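Local coordinates for protein flavohemoglobin (Malassezia yamatoensis, PDB 6O0A) that probably protects the yeast from nitric oxide by oxidising it to nitrate at a heme supplied with NAD(P)H electrons through FAD, at residues Y341-Q345 with E346-D350; Q25-I28 with Q29-P33; T247-F250 with Q251-V255; T118-K121 with Y122-A126; V297-L300 with A301-S305. All blocks are in the same frame, centred on the assembly; numbering follows the deposited sequence. Where two conformers were deposited one is given.

Contact 1: residues Y341-Q345 with E346-D350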
# COMPACT_ATOMS: atom_id res chain seq x y z
N TYR A 341 -7.72 4.36 -23.39
CA TYR A 341 -6.45 3.67 -23.20
C TYR A 341 -5.36 4.38 -23.98
O TYR A 341 -5.53 4.70 -25.16
CB TYR A 341 -6.53 2.21 -23.65
CG TYR A 341 -6.83 1.28 -22.50
CD1 TYR A 341 -8.13 1.06 -22.08
CD2 TYR A 341 -5.80 0.65 -21.81
CE1 TYR A 341 -8.42 0.22 -21.03
CE2 TYR A 341 -6.07 -0.19 -20.76
CZ TYR A 341 -7.38 -0.39 -20.36
OH TYR A 341 -7.65 -1.25 -19.31
N GLY A 342 -4.22 4.59 -23.33
CA GLY A 342 -3.03 5.10 -24.00
C GLY A 342 -2.03 3.97 -24.11
O GLY A 342 -1.86 3.19 -23.18
N THR A 343 -1.39 3.86 -25.27
CA THR A 343 -0.36 2.85 -25.49
C THR A 343 0.99 3.53 -25.70
O THR A 343 1.11 4.44 -26.52
CB THR A 343 -0.72 1.93 -26.66
OG1 THR A 343 -0.99 2.70 -27.85
CG2 THR A 343 -1.94 1.08 -26.30
N THR A 344 1.99 3.07 -24.95
CA THR A 344 3.30 3.72 -24.88
C THR A 344 4.38 3.03 -25.71
O THR A 344 5.47 3.60 -25.87
CB THR A 344 3.77 3.78 -23.42
OG1 THR A 344 3.80 2.45 -22.87
CG2 THR A 344 2.80 4.61 -22.59
N GLN A 345 4.11 1.84 -26.24
CA GLN A 345 5.02 1.19 -27.17
C GLN A 345 4.35 1.00 -28.52
O GLN A 345 4.82 1.54 -29.52
CB GLN A 345 5.50 -0.15 -26.61
CG GLN A 345 6.29 -0.03 -25.32
CD GLN A 345 7.64 0.65 -25.52
OE1 GLN A 345 8.29 0.48 -26.55
NE2 GLN A 345 8.06 1.43 -24.53
N GLU A 346 3.26 0.24 -28.58
CA GLU A 346 2.49 0.14 -29.81
C GLU A 346 1.61 1.37 -29.96
O GLU A 346 1.46 2.19 -29.05
CB GLU A 346 1.66 -1.14 -29.83
CG GLU A 346 2.56 -2.37 -29.92
CD GLU A 346 1.81 -3.68 -30.12
OE1 GLU A 346 0.62 -3.68 -30.50
OE2 GLU A 346 2.44 -4.73 -29.90
N LYS A 347 1.03 1.51 -31.15
CA LYS A 347 0.25 2.69 -31.48
C LYS A 347 -1.23 2.36 -31.63
O LYS A 347 -1.92 3.02 -32.40
CB LYS A 347 0.76 3.35 -32.77
CG LYS A 347 2.26 3.56 -32.83
CD LYS A 347 2.74 4.48 -31.75
CE LYS A 347 4.22 4.78 -31.92
NZ LYS A 347 4.84 5.23 -30.65
N ASP A 348 -1.74 1.38 -30.88
CA ASP A 348 -3.12 0.94 -31.06
C ASP A 348 -4.08 1.49 -30.00
O ASP A 348 -5.28 1.18 -30.05
CB ASP A 348 -3.20 -0.60 -31.12
CG ASP A 348 -2.62 -1.30 -29.89
OD1 ASP A 348 -1.77 -0.73 -29.17
OD2 ASP A 348 -3.00 -2.47 -29.68
N GLY A 349 -3.61 2.34 -29.09
CA GLY A 349 -4.48 2.90 -28.08
C GLY A 349 -5.45 3.93 -28.63
O GLY A 349 -5.37 4.39 -29.77
N ASP A 350 -6.41 4.30 -27.78
CA ASP A 350 -7.21 5.50 -28.05
C ASP A 350 -6.30 6.70 -28.27
O ASP A 350 -6.59 7.57 -29.09
CB ASP A 350 -8.17 5.77 -26.91
CG ASP A 350 -9.21 4.69 -26.76
OD1 ASP A 350 -10.06 4.55 -27.67
OD2 ASP A 350 -9.16 3.99 -25.74
O HOH W 1 3.42 4.59 -28.47
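A loop folded round the side chain of Thr343, this local contact joins two strands at the edge of the parallel sheet in the nucleotide-binding domain, a Rossmann-like fold typical of ferredoxin-reductase relatives. After strand 336-343 the chain reverses, and residues 346-350 run back along the strand they have just left; the two directions differ by 161°. It then turns once more to enter the short strand 351-352, whose backbone pairs in parallel with Tyr341 and Thr343.

Threonine suits the centre of the loop because its hydroxyl can give and accept at once. Thr343 OG1 donates to Glu346 O at 2.8 Å, approaching from above the carbonyl plane, and receives the N-H of Gly349 at 2.9 Å. With chi1 at 54° the hydroxyl sits between the backbone N and the carbonyl carbon, pointing into the loop, while CG2 lies 3.4 Å from Asp348 OD1 and crosses that side chain at about a right angle. Gly349, lacking a side chain, lets its backbone press close to the strand, with its C atom 3.6 Å from Tyr341 O. Near the exposed tip, a water donates to Thr343 O and accepts from Lys347 NZ. At the other end an aspartate closes the loop: Tyr341 N donates to Asp350 OD2 over 2.8 Å, almost straight at 176°, on the anti lone pair of that oxygen.

Contact 2: residues Q25-I28 with Q29-P33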
# COMPACT_ATOMS: atom_id res chain seq x y z
N GLN A 25 10.46 18.88 23.24
CA GLN A 25 10.36 19.69 22.02
C GLN A 25 11.70 20.28 21.58
O GLN A 25 12.12 20.04 20.44
CB GLN A 25 9.32 20.81 22.22
CG GLN A 25 7.88 20.30 22.12
CD GLN A 25 6.89 21.22 22.83
OE1 GLN A 25 7.13 22.42 22.96
NE2 GLN A 25 5.79 20.66 23.30
N PRO A 26 12.42 21.03 22.43
CA PRO A 26 13.67 21.64 21.95
C PRO A 26 14.73 20.62 21.60
O PRO A 26 15.57 20.88 20.73
CB PRO A 26 14.12 22.51 23.13
CG PRO A 26 13.00 22.52 24.09
CD PRO A 26 12.21 21.29 23.86
N VAL A 27 14.73 19.46 22.26
CA VAL A 27 15.71 18.44 21.93
C VAL A 27 15.43 17.86 20.55
O VAL A 27 16.35 17.67 19.74
CB VAL A 27 15.73 17.34 23.01
CG1 VAL A 27 16.77 16.27 22.66
CG2 VAL A 27 16.00 17.96 24.38
N ILE A 28 14.16 17.54 20.27
CA ILE A 28 13.78 17.04 18.95
C ILE A 28 14.10 18.09 17.90
O ILE A 28 14.66 17.79 16.84
CB ILE A 28 12.29 16.65 18.92
CG1 ILE A 28 12.00 15.53 19.92
CG2 ILE A 28 11.90 16.20 17.52
CD1 ILE A 28 12.91 14.31 19.74
N GLN A 29 13.74 19.35 18.19
CA GLN A 29 14.02 20.45 17.27
C GLN A 29 15.50 20.52 16.93
O GLN A 29 15.87 20.65 15.76
CB GLN A 29 13.54 21.77 17.89
CG GLN A 29 13.86 22.99 17.07
CD GLN A 29 13.01 23.07 15.82
OE1 GLN A 29 11.81 22.82 15.85
NE2 GLN A 29 13.64 23.42 14.70
N ALA A 30 16.36 20.45 17.95
CA ALA A 30 17.80 20.64 17.73
C ALA A 30 18.46 19.43 17.08
O ALA A 30 19.45 19.60 16.36
CB ALA A 30 18.49 20.96 19.05
N THR A 31 17.97 18.22 17.32
CA THR A 31 18.62 17.01 16.84
C THR A 31 17.96 16.41 15.61
O THR A 31 18.47 15.43 15.07
CB THR A 31 18.68 15.95 17.96
OG1 THR A 31 17.34 15.60 18.32
CG2 THR A 31 19.41 16.50 19.17
N LEU A 32 16.83 16.96 15.16
CA LEU A 32 16.16 16.41 13.99
C LEU A 32 17.07 16.32 12.77
O LEU A 32 17.04 15.28 12.09
CB LEU A 32 14.91 17.24 13.66
CG LEU A 32 13.57 16.49 13.62
CD1 LEU A 32 12.43 17.48 13.40
CD2 LEU A 32 13.55 15.40 12.55
N PRO A 33 17.90 17.32 12.44
CA PRO A 33 18.77 17.16 11.27
C PRO A 33 19.77 16.03 11.42
O PRO A 33 19.99 15.27 10.46
CB PRO A 33 19.47 18.53 11.16
CG PRO A 33 18.59 19.47 11.89
CD PRO A 33 18.02 18.68 13.02
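Val27 O is gripped by two donors of the same residue, one turn further along the helix. Thr31 OG1 donates to it at 2.7 Å and Thr31 N at 3.0 Å, and the two come from opposite faces of the carbonyl plane. The hydroxyl can fold back in this way because chi1, at 62°, sets OG1 between the backbone N and the carbonyl carbon. Threonine fits the site well: the same oxygen that gives its proton to Val27 O also accepts the indole N-H of Trp143, so a polar group facing a neighbouring helix is used twice.

Around this pair runs ordinary alpha-helical bonding, from Gln29 N to Gln25 O (2.9 Å) and from Ala30 N to Pro26 O (2.9 Å). Toward Pro33 the bonding changes. Leu32 N reaches Ile28 O only weakly, with an angle of 127° at the hydrogen, and Pro33 has no N-H to give to the turn before it, so the helix is kinked there. Pro26 is tolerated because it lies in the first turn, where a backbone N-H has no helical acceptor to meet. Gln25, at the start, sends NE2 to Leu20 O.

Exposed Gln29 and Ala30 lie on the outward side, whereas buried, branched Ile28 faces the protein. This is the beginning of helix 25-53 of the globin fold: Ile28 packs between helix 137-163, at Ala142, Trp143 and Val146, and helix 75-89, at Ala84 and Leu88.

Contact 3: residues T247-F250 with Q251-V255. With FAD (flavin-adenine dinucleotide), chain B.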
# COMPACT_ATOMS: atom_id res chain seq x y z
N THR A 247 6.92 -12.96 -6.95
CA THR A 247 5.90 -13.08 -8.00
C THR A 247 6.12 -14.31 -8.87
O THR A 247 5.14 -14.95 -9.28
CB THR A 247 5.80 -11.81 -8.86
OG1 THR A 247 7.09 -11.38 -9.27
CG2 THR A 247 5.11 -10.70 -8.10
N THR A 248 7.37 -14.70 -9.13
CA THR A 248 7.58 -15.95 -9.85
C THR A 248 7.02 -17.13 -9.07
O THR A 248 6.43 -18.04 -9.66
CB THR A 248 9.07 -16.14 -10.17
OG1 THR A 248 9.22 -17.28 -11.03
CG2 THR A 248 9.90 -16.31 -8.90
N ILE A 249 7.14 -17.11 -7.74
CA ILE A 249 6.63 -18.20 -6.91
C ILE A 249 5.11 -18.23 -6.93
O ILE A 249 4.50 -19.29 -7.11
CB ILE A 249 7.22 -18.09 -5.49
CG1 ILE A 249 8.72 -18.41 -5.55
CG2 ILE A 249 6.51 -19.06 -4.55
CD1 ILE A 249 9.49 -18.13 -4.27
N PHE A 250 4.46 -17.07 -6.78
CA PHE A 250 3.01 -17.03 -6.82
C PHE A 250 2.49 -17.47 -8.19
O PHE A 250 1.51 -18.21 -8.28
CB PHE A 250 2.50 -15.61 -6.51
CG PHE A 250 2.75 -15.17 -5.09
CD1 PHE A 250 2.41 -15.97 -4.01
CD2 PHE A 250 3.29 -13.91 -4.84
CE1 PHE A 250 2.62 -15.54 -2.70
CE2 PHE A 250 3.52 -13.48 -3.54
CZ PHE A 250 3.19 -14.28 -2.47
N GLN A 251 3.13 -17.02 -9.28
CA GLN A 251 2.62 -17.36 -10.60
C GLN A 251 2.85 -18.81 -10.96
O GLN A 251 2.22 -19.31 -11.90
CB GLN A 251 3.25 -16.49 -11.69
CG GLN A 251 2.85 -15.03 -11.63
CD GLN A 251 3.23 -14.32 -12.91
OE1 GLN A 251 4.08 -14.81 -13.68
NE2 GLN A 251 2.60 -13.17 -13.16
N ASN A 252 3.74 -19.51 -10.27
CA ASN A 252 3.98 -20.90 -10.61
C ASN A 252 3.21 -21.86 -9.72
O ASN A 252 3.43 -23.07 -9.79
CB ASN A 252 5.48 -21.19 -10.59
CG ASN A 252 6.15 -20.75 -11.88
OD1 ASN A 252 6.42 -21.57 -12.76
ND2 ASN A 252 6.38 -19.45 -12.02
N GLN A 253 2.28 -21.36 -8.91
CA GLN A 253 1.40 -22.24 -8.14
C GLN A 253 0.41 -22.93 -9.05
O GLN A 253 -0.17 -22.31 -9.95
CB GLN A 253 0.65 -21.43 -7.08
CG GLN A 253 1.53 -20.67 -6.13
CD GLN A 253 2.32 -21.60 -5.22
OE1 GLN A 253 1.77 -22.52 -4.61
NE2 GLN A 253 3.62 -21.38 -5.14
N GLU A 254 0.19 -24.22 -8.82
CA GLU A 254 -0.78 -24.95 -9.62
C GLU A 254 -2.16 -24.86 -8.98
O GLU A 254 -2.29 -24.67 -7.77
CB GLU A 254 -0.35 -26.41 -9.77
CG GLU A 254 1.01 -26.55 -10.43
CD GLU A 254 1.29 -27.95 -10.92
OE1 GLU A 254 1.31 -28.88 -10.08
OE2 GLU A 254 1.49 -28.12 -12.14
N VAL A 255 -3.19 -25.00 -9.82
CA VAL A 255 -4.54 -25.10 -9.27
C VAL A 255 -4.58 -26.19 -8.22
O VAL A 255 -4.06 -27.29 -8.43
CB VAL A 255 -5.56 -25.36 -10.40
CG1 VAL A 255 -6.91 -25.77 -9.80
CG2 VAL A 255 -5.71 -24.12 -11.26
PA FAD B . 10.23 -8.03 -4.54
O1A FAD B . 10.98 -9.25 -4.16
O2A FAD B . 9.44 -7.39 -3.44
O5B FAD B . 11.23 -6.96 -5.17
C5B FAD B . 10.77 -5.62 -5.43
C4B FAD B . 11.97 -4.86 -5.95
O4B FAD B . 13.01 -4.91 -4.95
C3B FAD B . 12.61 -5.45 -7.19
O3B FAD B . 11.97 -5.00 -8.39
C2B FAD B . 14.04 -4.91 -7.10
O2B FAD B . 14.13 -3.58 -7.60
C1B FAD B . 14.28 -4.90 -5.58
N9A FAD B . 15.04 -6.06 -5.11
C8A FAD B . 14.59 -7.35 -5.02
N7A FAD B . 15.50 -8.21 -4.63
C5A FAD B . 16.63 -7.42 -4.45
C6A FAD B . 17.96 -7.74 -4.11
N6A FAD B . 18.38 -8.99 -3.85
N1A FAD B . 18.86 -6.73 -4.07
C2A FAD B . 18.45 -5.49 -4.34
N3A FAD B . 17.22 -5.07 -4.69
C4A FAD B . 16.36 -6.09 -4.73
N1 FAD B . 1.22 -6.04 -7.62
C2 FAD B . 0.49 -6.62 -8.62
O2 FAD B . 1.02 -7.25 -9.54
N3 FAD B . -0.90 -6.50 -8.60
C4 FAD B . -1.65 -5.85 -7.64
O4 FAD B . -2.88 -5.82 -7.71
C4X FAD B . -0.86 -5.24 -6.59
N5 FAD B . -1.49 -4.60 -5.64
C5X FAD B . -0.73 -4.02 -4.63
C6 FAD B . -1.38 -3.32 -3.62
C7 FAD B . -0.67 -2.73 -2.58
C7M FAD B . -1.40 -1.94 -1.52
C8 FAD B . 0.73 -2.86 -2.54
C8M FAD B . 1.53 -2.27 -1.41
C9 FAD B . 1.38 -3.55 -3.55
C9A FAD B . 0.67 -4.12 -4.60
N10 FAD B . 1.31 -4.82 -5.65
C10 FAD B . 0.57 -5.39 -6.66
C1' FAD B . 2.77 -5.03 -5.63
C2' FAD B . 3.16 -6.31 -4.90
O2' FAD B . 2.78 -6.21 -3.53
C3' FAD B . 4.66 -6.60 -5.01
O3' FAD B . 5.39 -5.45 -4.58
C4' FAD B . 5.11 -6.97 -6.42
O4' FAD B . 4.27 -8.01 -6.91
C5' FAD B . 6.57 -7.37 -6.48
O5' FAD B . 6.77 -8.52 -5.63
P FAD B . 8.08 -9.40 -5.86
O1P FAD B . 8.15 -10.10 -7.17
O2P FAD B . 8.16 -10.35 -4.70
O3P FAD B . 9.28 -8.35 -5.78
O HOH W 2 -0.22 -19.57 -10.35
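The carboxamides of Gln253 and Asn252 fold back over the C-terminal end of helix 246-251, in the FAD-binding barrel characteristic of the ferredoxin reductase family, and hydrogen-bond to Ile249 O and Thr248 O. The NE2 edge of the Gln253 amide meets Ile249 O nearly in the amide plane, at 3.0 Å, although it comes from above the plane of that carbonyl; Asn252 N approaches the same oxygen from the opposite face, at 3.3 Å. Ile249 CG2 lies alongside, 3.8 Å from Gln253 NE2. Thr248 O lies somewhat out of the plane of the Asn252 amide, whose ND2 gives it a short bond of 2.7 Å. Amide side chains suit a helix end, where backbone donors begin to run out: Asn252 N reaches Thr248 O only weakly, and ND2 adds a firmer donor. The bend of Gln253 at chi2, -67°, turns its amide back to the helix.

The Phe250 ring packs on the barrel strands at Ile210, Ala212, Ile238 and Leu259, and Gln251 NE2 ties the helix to Ile238 O and Asp185 O. The helix's other end meets the FAD pyrophosphate, and the N-H groups of Glu245 and Met246 also bond the cofactor. There Thr247 holds one phosphate oxygen twice: its N donates to FAD O1P at 3.1 Å and its OG1 at 2.7 Å.

Contact 4: residues T118-K121 with Y122-A126. With HEM (protoporphyrin IX containing Fe), chain C.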
# COMPACT_ATOMS: atom_id res chain seq x y z
N THR A 118 9.87 -4.78 20.77
CA THR A 118 10.99 -5.37 20.04
C THR A 118 11.67 -4.34 19.15
O THR A 118 12.90 -4.19 19.18
CB THR A 118 10.49 -6.54 19.20
OG1 THR A 118 9.73 -7.43 20.02
CG2 THR A 118 11.67 -7.28 18.57
N VAL A 119 10.88 -3.62 18.35
CA VAL A 119 11.45 -2.61 17.47
C VAL A 119 12.11 -1.51 18.28
O VAL A 119 13.20 -1.04 17.93
CB VAL A 119 10.38 -2.09 16.50
CG1 VAL A 119 10.77 -0.73 15.93
CG2 VAL A 119 10.24 -3.10 15.38
N TYR A 120 11.50 -1.10 19.40
CA TYR A 120 12.13 -0.08 20.23
C TYR A 120 13.53 -0.53 20.66
O TYR A 120 14.50 0.22 20.54
CB TYR A 120 11.29 0.25 21.46
CG TYR A 120 12.03 1.25 22.32
CD1 TYR A 120 12.02 2.60 22.01
CD2 TYR A 120 12.82 0.84 23.39
CE1 TYR A 120 12.73 3.53 22.76
CE2 TYR A 120 13.54 1.75 24.15
CZ TYR A 120 13.50 3.09 23.83
OH TYR A 120 14.22 4.00 24.59
N LYS A 121 13.63 -1.76 21.16
CA LYS A 121 14.90 -2.26 21.68
C LYS A 121 16.00 -2.22 20.62
O LYS A 121 17.07 -1.65 20.84
CB LYS A 121 14.71 -3.69 22.19
CG LYS A 121 16.01 -4.32 22.63
CD LYS A 121 15.81 -5.72 23.15
CE LYS A 121 17.14 -6.27 23.65
NZ LYS A 121 16.98 -7.59 24.31
N TYR A 122 15.74 -2.80 19.45
CA TYR A 122 16.80 -2.89 18.45
C TYR A 122 17.01 -1.58 17.71
O TYR A 122 18.14 -1.26 17.35
CB TYR A 122 16.51 -4.04 17.48
CG TYR A 122 16.57 -5.33 18.26
CD1 TYR A 122 17.79 -5.79 18.74
CD2 TYR A 122 15.42 -6.00 18.64
CE1 TYR A 122 17.86 -6.92 19.52
CE2 TYR A 122 15.49 -7.13 19.42
CZ TYR A 122 16.71 -7.59 19.85
OH TYR A 122 16.79 -8.71 20.64
N LEU A 123 15.95 -0.79 17.51
CA LEU A 123 16.14 0.51 16.88
C LEU A 123 17.00 1.41 17.76
O LEU A 123 17.96 2.03 17.28
CB LEU A 123 14.79 1.17 16.58
CG LEU A 123 14.90 2.56 15.96
CD1 LEU A 123 15.68 2.47 14.65
CD2 LEU A 123 13.51 3.10 15.68
N PHE A 124 16.67 1.50 19.04
CA PHE A 124 17.42 2.41 19.89
C PHE A 124 18.79 1.87 20.25
O PHE A 124 19.71 2.66 20.48
CB PHE A 124 16.57 2.78 21.11
CG PHE A 124 15.62 3.91 20.82
CD1 PHE A 124 14.53 3.72 19.97
CD2 PHE A 124 15.85 5.18 21.33
CE1 PHE A 124 13.67 4.77 19.66
CE2 PHE A 124 14.98 6.24 21.02
CZ PHE A 124 13.90 6.03 20.19
N GLY A 125 18.97 0.55 20.22
CA GLY A 125 20.31 -0.00 20.30
C GLY A 125 21.17 0.42 19.12
O GLY A 125 22.36 0.71 19.27
N ALA A 126 20.58 0.46 17.92
CA ALA A 126 21.33 0.87 16.74
C ALA A 126 21.62 2.37 16.77
O ALA A 126 22.68 2.81 16.32
CB ALA A 126 20.56 0.51 15.47
CHA HEM C . 6.02 -1.37 7.07
CHB HEM C . 6.49 2.30 10.25
CHC HEM C . 6.59 -0.89 13.91
CHD HEM C . 6.79 -4.52 10.70
C1A HEM C . 6.11 -0.10 7.62
C2A HEM C . 6.08 1.15 6.88
C3A HEM C . 6.20 2.15 7.76
C4A HEM C . 6.34 1.58 9.08
CMA HEM C . 6.23 3.66 7.44
CAA HEM C . 5.90 1.27 5.36
CBA HEM C . 4.39 1.34 5.14
CGA HEM C . 4.08 1.38 3.66
O1A HEM C . 4.61 0.52 2.91
O2A HEM C . 3.31 2.27 3.23
C1B HEM C . 6.55 1.76 11.52
C2B HEM C . 6.67 2.51 12.76
C3B HEM C . 6.71 1.63 13.78
C4B HEM C . 6.60 0.30 13.21
CMB HEM C . 6.75 4.05 12.81
CAB HEM C . 6.83 1.88 15.30
CBB HEM C . 6.60 3.07 15.90
C1C HEM C . 6.69 -2.15 13.35
C2C HEM C . 6.87 -3.37 14.08
C3C HEM C . 6.92 -4.39 13.20
C4C HEM C . 6.80 -3.82 11.88
CMC HEM C . 6.94 -3.42 15.62
CAC HEM C . 7.13 -5.91 13.44
CBC HEM C . 7.82 -6.39 14.49
C1D HEM C . 6.59 -3.97 9.45
C2D HEM C . 6.57 -4.73 8.22
C3D HEM C . 6.37 -3.88 7.21
C4D HEM C . 6.24 -2.54 7.77
CMD HEM C . 6.76 -6.26 8.13
CAD HEM C . 6.28 -4.26 5.72
CBD HEM C . 7.55 -3.76 5.04
CGD HEM C . 8.71 -4.70 5.27
O1D HEM C . 8.55 -5.93 5.07
O2D HEM C . 9.81 -4.20 5.63
NA HEM C . 6.27 0.21 8.96
NB HEM C . 6.51 0.42 11.84
NC HEM C . 6.64 -2.45 12.00
ND HEM C . 6.38 -2.64 9.15
FE HEM C . 6.18 -1.11 10.51
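Tyr120 and Phe124, one helical turn apart, form an offset stack, with ring centroids 4.3 Å apart and planes inclined by 26°. The overlap is uneven: Tyr120 CE1 stands 3.3 Å above the Phe124 ring, over its centre, while Phe124 CB covers the rim of the tyrosine ring. Tyr120 can lean along the helix to meet its partner because its CG is opposite the backbone N, chi1 177°. Its hydroxyl goes on to bond Thr144 OG1, so a tyrosine serves both as a flat packing surface and as a polar link to the next helix.

On another side of the helix, Lys121 and Tyr122 lie side by side and point the same way. The extended lysine chain runs over one face of the tyrosine ring; CG sits 4.2 Å from the ring centroid, only 5° from the normal, a CH-pi contact. At the edge of the ring and in its plane comes Thr118 CG2, 3.9 Å from Tyr122 CE2. The aromatic ring is thus bounded by methylene and methyl groups, and the long lysine carries its charge outward at the exposed surface.

Val119 faces inward, and its CG2 touches the heme methyl carbon CMC at 3.3 Å. The segment belongs to helix 115-131, the G helix by globin topology. The Tyr120-Phe124 pair packs on helix 137-163, at Thr144 and Tyr147; Tyr122 lies against helix 25-53 at Met50 and Ala53, and Leu123 touches Ile80 of helix 75-89.

Contact 5: residues V297-L300 with A301-S305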
# COMPACT_ATOMS: atom_id res chain seq x y z
N VAL A 297 -14.64 0.49 -10.38
CA VAL A 297 -15.63 0.57 -11.45
C VAL A 297 -16.71 -0.48 -11.25
O VAL A 297 -17.90 -0.20 -11.43
CB VAL A 297 -14.95 0.45 -12.82
CG1 VAL A 297 -16.00 0.36 -13.91
CG2 VAL A 297 -14.08 1.67 -13.05
N GLU A 298 -16.32 -1.70 -10.87
CA GLU A 298 -17.32 -2.74 -10.62
C GLU A 298 -18.26 -2.35 -9.48
O GLU A 298 -19.47 -2.59 -9.56
CB GLU A 298 -16.63 -4.07 -10.29
CG GLU A 298 -17.59 -5.27 -10.31
CD GLU A 298 -18.25 -5.56 -8.97
OE1 GLU A 298 -17.67 -5.23 -7.92
OE2 GLU A 298 -19.37 -6.12 -8.97
N LYS A 299 -17.72 -1.74 -8.42
CA LYS A 299 -18.57 -1.34 -7.30
C LYS A 299 -19.50 -0.20 -7.71
O LYS A 299 -20.71 -0.23 -7.43
CB LYS A 299 -17.71 -0.93 -6.10
CG LYS A 299 -18.52 -0.59 -4.85
CD LYS A 299 -19.36 -1.77 -4.40
CE LYS A 299 -20.25 -1.40 -3.21
NZ LYS A 299 -19.47 -0.80 -2.09
N LEU A 300 -18.96 0.82 -8.39
CA LEU A 300 -19.80 1.92 -8.86
C LEU A 300 -20.91 1.41 -9.78
O LEU A 300 -22.05 1.90 -9.73
CB LEU A 300 -18.94 2.96 -9.58
CG LEU A 300 -18.04 3.83 -8.72
CD1 LEU A 300 -16.90 4.41 -9.56
CD2 LEU A 300 -18.84 4.95 -8.03
N ALA A 301 -20.61 0.41 -10.60
CA ALA A 301 -21.65 -0.16 -11.46
C ALA A 301 -22.72 -0.88 -10.64
O ALA A 301 -23.91 -0.72 -10.90
CB ALA A 301 -21.02 -1.10 -12.49
N ALA A 302 -22.30 -1.67 -9.65
CA ALA A 302 -23.27 -2.34 -8.78
C ALA A 302 -24.12 -1.35 -8.01
O ALA A 302 -25.30 -1.62 -7.74
CB ALA A 302 -22.53 -3.27 -7.81
N GLN A 303 -23.57 -0.19 -7.66
CA GLN A 303 -24.30 0.84 -6.95
C GLN A 303 -25.19 1.68 -7.86
O GLN A 303 -25.92 2.53 -7.35
CB GLN A 303 -23.34 1.78 -6.23
CG GLN A 303 -22.54 1.14 -5.12
CD GLN A 303 -21.51 2.10 -4.54
OE1 GLN A 303 -21.21 3.13 -5.13
NE2 GLN A 303 -20.98 1.76 -3.37
N LYS A 304 -25.14 1.46 -9.17
CA LYS A 304 -25.86 2.29 -10.14
C LYS A 304 -25.49 3.77 -9.97
O LYS A 304 -26.35 4.65 -9.92
CB LYS A 304 -27.37 2.07 -10.04
CG LYS A 304 -27.75 0.62 -9.82
CD LYS A 304 -28.46 0.02 -11.02
CE LYS A 304 -28.72 -1.47 -10.80
NZ LYS A 304 -29.41 -1.72 -9.50
N SER A 305 -24.19 4.04 -9.88
CA SER A 305 -23.70 5.38 -9.62
C SER A 305 -24.06 6.33 -10.75
O SER A 305 -23.92 6.00 -11.93
CB SER A 305 -22.18 5.36 -9.43
OG SER A 305 -21.70 6.61 -8.97
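Leu300 O receives the N-H of Ser305 at 3.0 Å, with an angle of 164° at the hydrogen, and this bond spanning five residues marks a Schellman motif. Its companion is the shorter loop from Lys304 N to Ala301 O, also 3.0 Å. Both depend on Lys304 adopting a positive phi of 55°, which turns the chain out of the helical path; glycine takes this left-handed conformation most easily, but lysine, unbranched at CB, can adopt it. Before them the regular helical pattern holds, with Gln303 N bonded to Lys299 O at 2.9 Å and Ala302 N to Glu298 O at 3.0 Å.

Leu300 CD2 lies 3.6 Å from Ser305 CB, at positions where a Schellman motif often has two hydrophobic side chains; here a serine takes one. Ala301 CB lies 3.4 Å from Val297 O, and so small a side chain fits against the preceding turn. Lys299 bends so that CE passes 3.9 Å from Gln303 CG. Val297 and Leu300 are buried on the sheet, against Leu283 and Leu281.

Helix 290-302 is the crossover of a beta-alpha-beta unit between strands 281-286 and 308-315. Backbone N-H groups take up Lys299 O, Leu300 O and Ala301 O, so the chain itself satisfies these carbonyls as it leaves toward the next strand.

How the contacts relate
From the N terminus the five contacts follow in series as 2, 4, 3, 5 and 1; each is a local contact within a continuous stretch, so none closes a long loop, and none nests in or crosses another. Contacts 2 and 4 lie on two helices of the globin part, with nearest atoms about 8 Å apart. Contact 3 comes next, at the flavin-binding barrel, about 22 Å from contact 4 between nearest atoms. Contacts 5 and 1 belong to the nucleotide-binding domain, the first at a crossover helix, the second at a sheet edge, about 9 Å apart at their nearest atoms. The centres of contacts 1 and 2 are about 51 Å apart, in the nucleotide-binding and globin parts.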